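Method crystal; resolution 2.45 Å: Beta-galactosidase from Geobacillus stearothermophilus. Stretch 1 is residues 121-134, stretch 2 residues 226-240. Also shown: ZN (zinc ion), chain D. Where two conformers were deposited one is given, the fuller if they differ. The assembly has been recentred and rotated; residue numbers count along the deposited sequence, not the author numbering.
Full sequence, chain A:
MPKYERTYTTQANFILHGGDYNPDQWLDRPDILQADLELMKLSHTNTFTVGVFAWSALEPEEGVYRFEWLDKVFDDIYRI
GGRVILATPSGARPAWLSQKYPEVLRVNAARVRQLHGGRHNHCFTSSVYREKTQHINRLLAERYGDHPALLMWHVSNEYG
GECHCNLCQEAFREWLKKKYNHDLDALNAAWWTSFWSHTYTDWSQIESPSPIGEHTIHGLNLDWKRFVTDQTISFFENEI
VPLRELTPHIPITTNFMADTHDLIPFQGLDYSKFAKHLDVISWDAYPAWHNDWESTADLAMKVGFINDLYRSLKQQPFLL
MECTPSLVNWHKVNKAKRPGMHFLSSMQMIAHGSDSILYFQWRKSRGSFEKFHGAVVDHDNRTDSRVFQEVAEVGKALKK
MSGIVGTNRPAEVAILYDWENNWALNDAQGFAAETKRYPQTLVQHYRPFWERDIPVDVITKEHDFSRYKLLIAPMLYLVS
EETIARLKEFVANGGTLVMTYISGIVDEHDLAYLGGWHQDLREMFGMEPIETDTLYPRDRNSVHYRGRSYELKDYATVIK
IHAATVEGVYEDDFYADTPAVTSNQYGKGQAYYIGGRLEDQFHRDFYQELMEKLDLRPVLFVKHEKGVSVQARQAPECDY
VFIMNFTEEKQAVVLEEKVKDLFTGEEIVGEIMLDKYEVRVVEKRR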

# COMPACT_ATOMS: atom_id res chain seq x y z
N ASN A 121 -16.64 -19.39 0.12
CA ASN A 121 -15.29 -19.65 0.61
C ASN A 121 -15.13 -20.99 1.34
O ASN A 121 -14.49 -21.10 2.39
CB ASN A 121 -14.86 -18.49 1.51
CG ASN A 121 -15.87 -18.20 2.60
OD1 ASN A 121 -16.82 -18.98 2.82
ND2 ASN A 121 -15.67 -17.10 3.32
N HIS A 122 -15.72 -22.02 0.75
CA HIS A 122 -15.57 -23.39 1.23
C HIS A 122 -14.32 -24.05 0.66
O HIS A 122 -13.87 -23.72 -0.44
CB HIS A 122 -16.78 -24.20 0.83
CG HIS A 122 -16.95 -24.29 -0.66
ND1 HIS A 122 -17.47 -23.26 -1.42
CD2 HIS A 122 -16.66 -25.29 -1.53
CE1 HIS A 122 -17.50 -23.63 -2.69
NE2 HIS A 122 -17.02 -24.86 -2.78
N CYS A 123 -13.77 -25.01 1.40
CA CYS A 123 -12.75 -25.90 0.88
C CYS A 123 -13.35 -26.73 -0.27
O CYS A 123 -14.35 -27.42 -0.07
CB CYS A 123 -12.21 -26.81 2.00
SG CYS A 123 -11.30 -28.30 1.47
N PHE A 124 -12.77 -26.67 -1.46
CA PHE A 124 -13.39 -27.37 -2.57
C PHE A 124 -13.05 -28.89 -2.59
O PHE A 124 -13.55 -29.64 -3.45
CB PHE A 124 -13.00 -26.75 -3.93
CG PHE A 124 -11.52 -26.44 -4.10
CD1 PHE A 124 -10.58 -27.37 -3.77
CD2 PHE A 124 -11.12 -25.28 -4.78
CE1 PHE A 124 -9.24 -27.13 -3.97
CE2 PHE A 124 -9.78 -25.01 -5.01
CZ PHE A 124 -8.82 -25.97 -4.59
N THR A 125 -12.22 -29.36 -1.65
CA THR A 125 -11.85 -30.78 -1.61
C THR A 125 -12.67 -31.56 -0.58
O THR A 125 -13.02 -32.72 -0.80
CB THR A 125 -10.34 -30.99 -1.32
OG1 THR A 125 -9.55 -30.53 -2.44
CG2 THR A 125 -10.02 -32.47 -1.10
N SER A 126 -12.98 -30.92 0.55
CA SER A 126 -13.71 -31.55 1.67
C SER A 126 -14.83 -32.52 1.25
O SER A 126 -15.75 -32.14 0.51
CB SER A 126 -14.29 -30.47 2.57
OG SER A 126 -15.35 -30.99 3.37
N SER A 127 -14.76 -33.76 1.71
CA SER A 127 -15.76 -34.75 1.32
C SER A 127 -17.07 -34.45 2.02
O SER A 127 -18.17 -34.73 1.48
CB SER A 127 -15.29 -36.17 1.65
OG SER A 127 -15.03 -36.32 3.03
N VAL A 128 -16.97 -33.87 3.21
CA VAL A 128 -18.15 -33.52 3.98
C VAL A 128 -18.97 -32.45 3.25
O VAL A 128 -20.19 -32.58 3.14
CB VAL A 128 -17.75 -33.04 5.37
CG1 VAL A 128 -18.89 -32.25 6.02
CG2 VAL A 128 -17.33 -34.22 6.22
N TYR A 129 -18.30 -31.42 2.75
CA TYR A 129 -19.04 -30.35 2.12
C TYR A 129 -19.63 -30.81 0.78
O TYR A 129 -20.75 -30.43 0.42
CB TYR A 129 -18.16 -29.10 1.93
CG TYR A 129 -19.01 -27.88 1.76
CD1 TYR A 129 -19.96 -27.54 2.72
CD2 TYR A 129 -18.92 -27.10 0.62
CE1 TYR A 129 -20.76 -26.43 2.57
CE2 TYR A 129 -19.72 -25.98 0.46
CZ TYR A 129 -20.64 -25.66 1.44
OH TYR A 129 -21.44 -24.54 1.28
N ARG A 130 -18.88 -31.64 0.07
CA ARG A 130 -19.37 -32.23 -1.17
C ARG A 130 -20.64 -33.06 -0.93
O ARG A 130 -21.64 -32.93 -1.66
CB ARG A 130 -18.28 -33.09 -1.82
CG ARG A 130 -17.26 -32.25 -2.57
CD ARG A 130 -16.03 -33.03 -2.99
NE ARG A 130 -15.08 -32.16 -3.69
CZ ARG A 130 -14.91 -32.13 -5.01
NH1 ARG A 130 -15.61 -32.96 -5.78
NH2 ARG A 130 -14.03 -31.30 -5.55
N GLU A 131 -20.61 -33.85 0.14
CA GLU A 131 -21.77 -34.67 0.51
C GLU A 131 -22.98 -33.86 1.00
O GLU A 131 -24.12 -34.14 0.60
CB GLU A 131 -21.37 -35.70 1.56
CG GLU A 131 -20.53 -36.84 0.97
CD GLU A 131 -19.94 -37.77 2.01
OE1 GLU A 131 -20.41 -37.76 3.17
OE2 GLU A 131 -18.99 -38.51 1.67
N LYS A 132 -22.76 -32.87 1.86
CA LYS A 132 -23.88 -32.08 2.37
C LYS A 132 -24.51 -31.22 1.27
O LYS A 132 -25.76 -31.13 1.19
CB LYS A 132 -23.42 -31.22 3.55
CG LYS A 132 -22.99 -32.04 4.77
CD LYS A 132 -23.90 -31.78 5.97
CE LYS A 132 -23.58 -32.73 7.14
NZ LYS A 132 -23.96 -34.16 6.88
N THR A 133 -23.68 -30.63 0.41
CA THR A 133 -24.24 -29.83 -0.67
C THR A 133 -24.95 -30.73 -1.67
O THR A 133 -26.06 -30.42 -2.12
CB THR A 133 -23.17 -28.98 -1.39
OG1 THR A 133 -22.16 -29.84 -1.93
CG2 THR A 133 -22.54 -27.98 -0.43
N GLN A 134 -24.34 -31.87 -2.02
CA GLN A 134 -25.05 -32.76 -2.92
C GLN A 134 -26.38 -33.21 -2.33
O GLN A 134 -27.37 -33.32 -3.04
CB GLN A 134 -24.22 -33.98 -3.27
CG GLN A 134 -24.82 -34.73 -4.46
CD GLN A 134 -24.19 -36.08 -4.72
OE1 GLN A 134 -24.65 -37.10 -4.22
NE2 GLN A 134 -23.14 -36.09 -5.53
N ARG A 226 -4.61 -24.18 -12.75
CA ARG A 226 -5.34 -25.20 -13.50
C ARG A 226 -6.05 -26.16 -12.55
O ARG A 226 -7.21 -26.51 -12.76
CB ARG A 226 -4.42 -25.98 -14.43
CG ARG A 226 -3.88 -25.21 -15.62
CD ARG A 226 -2.74 -25.97 -16.29
NE ARG A 226 -2.39 -25.41 -17.59
CZ ARG A 226 -1.15 -25.28 -18.05
NH1 ARG A 226 -0.11 -25.68 -17.31
NH2 ARG A 226 -0.93 -24.76 -19.25
N PHE A 227 -5.37 -26.58 -11.50
CA PHE A 227 -5.96 -27.48 -10.54
C PHE A 227 -7.11 -26.82 -9.81
O PHE A 227 -8.07 -27.46 -9.47
CB PHE A 227 -4.95 -27.99 -9.52
CG PHE A 227 -5.58 -28.60 -8.30
CD1 PHE A 227 -6.07 -29.89 -8.33
CD2 PHE A 227 -5.71 -27.87 -7.13
CE1 PHE A 227 -6.67 -30.44 -7.21
CE2 PHE A 227 -6.31 -28.42 -6.02
CZ PHE A 227 -6.79 -29.71 -6.05
N VAL A 228 -6.98 -25.53 -9.54
CA VAL A 228 -8.04 -24.80 -8.85
C VAL A 228 -9.29 -24.83 -9.72
O VAL A 228 -10.41 -25.12 -9.23
CB VAL A 228 -7.60 -23.35 -8.54
CG1 VAL A 228 -8.81 -22.50 -8.14
CG2 VAL A 228 -6.52 -23.35 -7.45
N THR A 229 -9.10 -24.56 -11.02
CA THR A 229 -10.22 -24.68 -11.95
C THR A 229 -10.84 -26.09 -11.96
O THR A 229 -12.05 -26.25 -11.77
CB THR A 229 -9.80 -24.30 -13.38
OG1 THR A 229 -9.66 -22.88 -13.46
CG2 THR A 229 -10.85 -24.75 -14.39
N ASP A 230 -10.00 -27.10 -12.16
CA ASP A 230 -10.47 -28.48 -12.21
C ASP A 230 -11.20 -28.91 -10.94
O ASP A 230 -12.23 -29.55 -11.01
CB ASP A 230 -9.31 -29.43 -12.49
CG ASP A 230 -8.94 -29.49 -13.96
OD1 ASP A 230 -9.70 -28.93 -14.78
OD2 ASP A 230 -7.90 -30.10 -14.30
N GLN A 231 -10.66 -28.56 -9.79
CA GLN A 231 -11.24 -28.98 -8.54
C GLN A 231 -12.56 -28.25 -8.29
O GLN A 231 -13.52 -28.83 -7.73
CB GLN A 231 -10.24 -28.78 -7.40
CG GLN A 231 -10.65 -29.44 -6.09
CD GLN A 231 -10.59 -30.94 -6.08
OE1 GLN A 231 -10.92 -31.61 -7.06
NE2 GLN A 231 -10.19 -31.50 -4.94
N THR A 232 -12.62 -26.99 -8.73
CA THR A 232 -13.88 -26.24 -8.68
C THR A 232 -14.96 -26.91 -9.55
O THR A 232 -16.09 -27.15 -9.10
CB THR A 232 -13.67 -24.78 -9.14
OG1 THR A 232 -12.84 -24.12 -8.19
CG2 THR A 232 -14.98 -24.04 -9.24
N ILE A 233 -14.60 -27.24 -10.79
CA ILE A 233 -15.52 -27.91 -11.71
C ILE A 233 -15.97 -29.27 -11.17
O ILE A 233 -17.16 -29.60 -11.20
CB ILE A 233 -14.90 -28.11 -13.08
CG1 ILE A 233 -14.63 -26.75 -13.72
CG2 ILE A 233 -15.83 -28.93 -13.97
CD1 ILE A 233 -14.10 -26.86 -15.17
N SER A 234 -15.03 -30.04 -10.64
CA SER A 234 -15.34 -31.31 -9.97
C SER A 234 -16.37 -31.12 -8.83
O SER A 234 -17.32 -31.92 -8.70
CB SER A 234 -14.05 -31.95 -9.44
OG SER A 234 -14.31 -32.91 -8.43
N PHE A 235 -16.18 -30.05 -8.04
CA PHE A 235 -17.15 -29.73 -6.99
C PHE A 235 -18.52 -29.47 -7.59
O PHE A 235 -19.55 -29.92 -7.06
CB PHE A 235 -16.71 -28.51 -6.18
CG PHE A 235 -17.58 -28.22 -4.98
CD1 PHE A 235 -18.77 -27.50 -5.11
CD2 PHE A 235 -17.21 -28.66 -3.71
CE1 PHE A 235 -19.57 -27.23 -4.00
CE2 PHE A 235 -18.00 -28.39 -2.59
CZ PHE A 235 -19.19 -27.68 -2.74
N PHE A 236 -18.53 -28.72 -8.69
CA PHE A 236 -19.77 -28.42 -9.40
C PHE A 236 -20.51 -29.69 -9.87
O PHE A 236 -21.73 -29.82 -9.73
CB PHE A 236 -19.47 -27.51 -10.59
CG PHE A 236 -20.54 -27.48 -11.63
CD1 PHE A 236 -21.59 -26.58 -11.53
CD2 PHE A 236 -20.50 -28.34 -12.72
CE1 PHE A 236 -22.60 -26.54 -12.49
CE2 PHE A 236 -21.50 -28.31 -13.69
CZ PHE A 236 -22.55 -27.41 -13.57
N GLU A 237 -19.76 -30.61 -10.46
CA GLU A 237 -20.30 -31.84 -11.00
C GLU A 237 -20.91 -32.63 -9.87
O GLU A 237 -22.03 -33.18 -9.97
CB GLU A 237 -19.20 -32.64 -11.71
CG GLU A 237 -18.78 -32.04 -13.04
CD GLU A 237 -19.87 -32.20 -14.11
OE1 GLU A 237 -20.73 -33.09 -13.91
OE2 GLU A 237 -19.86 -31.46 -15.13
N ASN A 238 -20.16 -32.65 -8.77
CA ASN A 238 -20.68 -33.28 -7.58
C ASN A 238 -22.00 -32.69 -7.15
O ASN A 238 -22.92 -33.42 -6.79
CB ASN A 238 -19.70 -33.19 -6.43
CG ASN A 238 -20.18 -33.96 -5.23
OD1 ASN A 238 -20.07 -35.18 -5.21
ND2 ASN A 238 -20.74 -33.26 -4.25
N GLU A 239 -22.07 -31.35 -7.16
CA GLU A 239 -23.32 -30.65 -6.84
C GLU A 239 -24.46 -31.12 -7.74
O GLU A 239 -25.55 -31.39 -7.26
CB GLU A 239 -23.17 -29.13 -7.00
CG GLU A 239 -22.57 -28.41 -5.81
CD GLU A 239 -23.23 -27.06 -5.57
OE1 GLU A 239 -22.54 -26.02 -5.63
OE2 GLU A 239 -24.45 -27.04 -5.32
N ILE A 240 -24.20 -31.21 -9.04
CA ILE A 240 -25.30 -31.39 -9.98
C ILE A 240 -25.70 -32.83 -10.22
O ILE A 240 -26.67 -33.06 -10.94
CB ILE A 240 -24.98 -30.77 -11.33
CG1 ILE A 240 -23.87 -31.57 -12.01
CG2 ILE A 240 -24.64 -29.29 -11.17
CD1 ILE A 240 -23.56 -31.15 -13.44
ZN ZN D . -8.99 -27.54 1.16
O HOH W 1 -16.75 -35.65 -4.87
O HOH W 2 -20.56 -30.67 -4.10

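A helix that packs against a segment changing from loop to helix must satisfy two kinds of partner, and this pair from a beta-galactosidase illustrates how one helical face can do so. Helix 226-240 meets first the loop of residues 121-126 and then the helix beginning at Ser-127, whose axis it approaches to 8.7 Å at an angle of 36°. Together the two stretches bury 742 Å².

The contact opens with apolar packing. Phe-227 and Val-228 receive the ring of Phe-124: Phe-124 CZ lies 3.8 Å from Phe-227 CE2, and Phe-124 CE2 lies 4.1 Å from Val-228 CG1. Aromatic and branched aliphatic groups suit this buried site, where neither ring has a polar group to satisfy.

One turn on, Gln-231 serves two neighbours. Its CB sits over the face of the Phe-124 ring, 4.0 Å from the ring centroid in a CH-pi contact, while its amide reaches the loop, with Gln-231 NE2 donating to Thr-125 OG1 at 2.8 Å. A glutamine combines the aliphatic stem that an aromatic face accepts with a polar end that a loop hydroxyl can use. Thr-232 also borders Phe-124, and its hydroxyl is occupied within its own helix, Thr-232 OG1 donating to Val-228 O at 2.8 Å.

Ser-234 introduces the central feature, Arg-130, whose side chain sits as a knob among Gln-231, Ser-234, Phe-235 and Asn-238. Arg-130 NH1 donates to Ser-234 OG at 3.0 Å, the hydroxyl lying near the guanidinium plane; a second, weak bond runs from Arg-130 NH2 to the same Ser-234 OG at 3.3 Å. The other side of the arrangement is internal to stretch 1: Arg-130 NE and NH2 both donate to Phe-124 O, at 3.0 and 2.7 Å, so one arginine ties its own loop to the opposing helix.

Phe-235 gives up more surface to the contact than any other residue. The CA-to-CB bond points sideways, but the t rotamer brings the ring closer to stretch 1. His-122 CD2 lies over one face, 3.5 Å from Phe-235 CE2, and Tyr-129 meets the ring rim to rim, with Tyr-129 CD2 3.4 Å from Phe-235 CZ. A flat, apolar side chain can thus fill the space between loop and helix.

Asn-238 closes the polar part. Its CB points toward stretch 1, and Asn-238 ND2 makes a weak hydrogen bond to Arg-130 O at 2.8 Å. The same ND2 donates to water 2, 2.6 Å from its oxygen, and that water donates in turn to Thr-133 OG1 at 2.8 Å and to Phe-235 O at 3.2 Å. The backbone contributes as well: Gln-134 NE2 donates to Asn-238 O at 3.0 Å, its extended side chain spanning the gap.

At Glu-239 the backbones come near, its CA 4.8 Å from Gln-134 CA. The side chain starts away yet turns back, placing Glu-239 CG 4.2 Å from Thr-133 OG1, while its carboxylate is satisfied elsewhere in the structure.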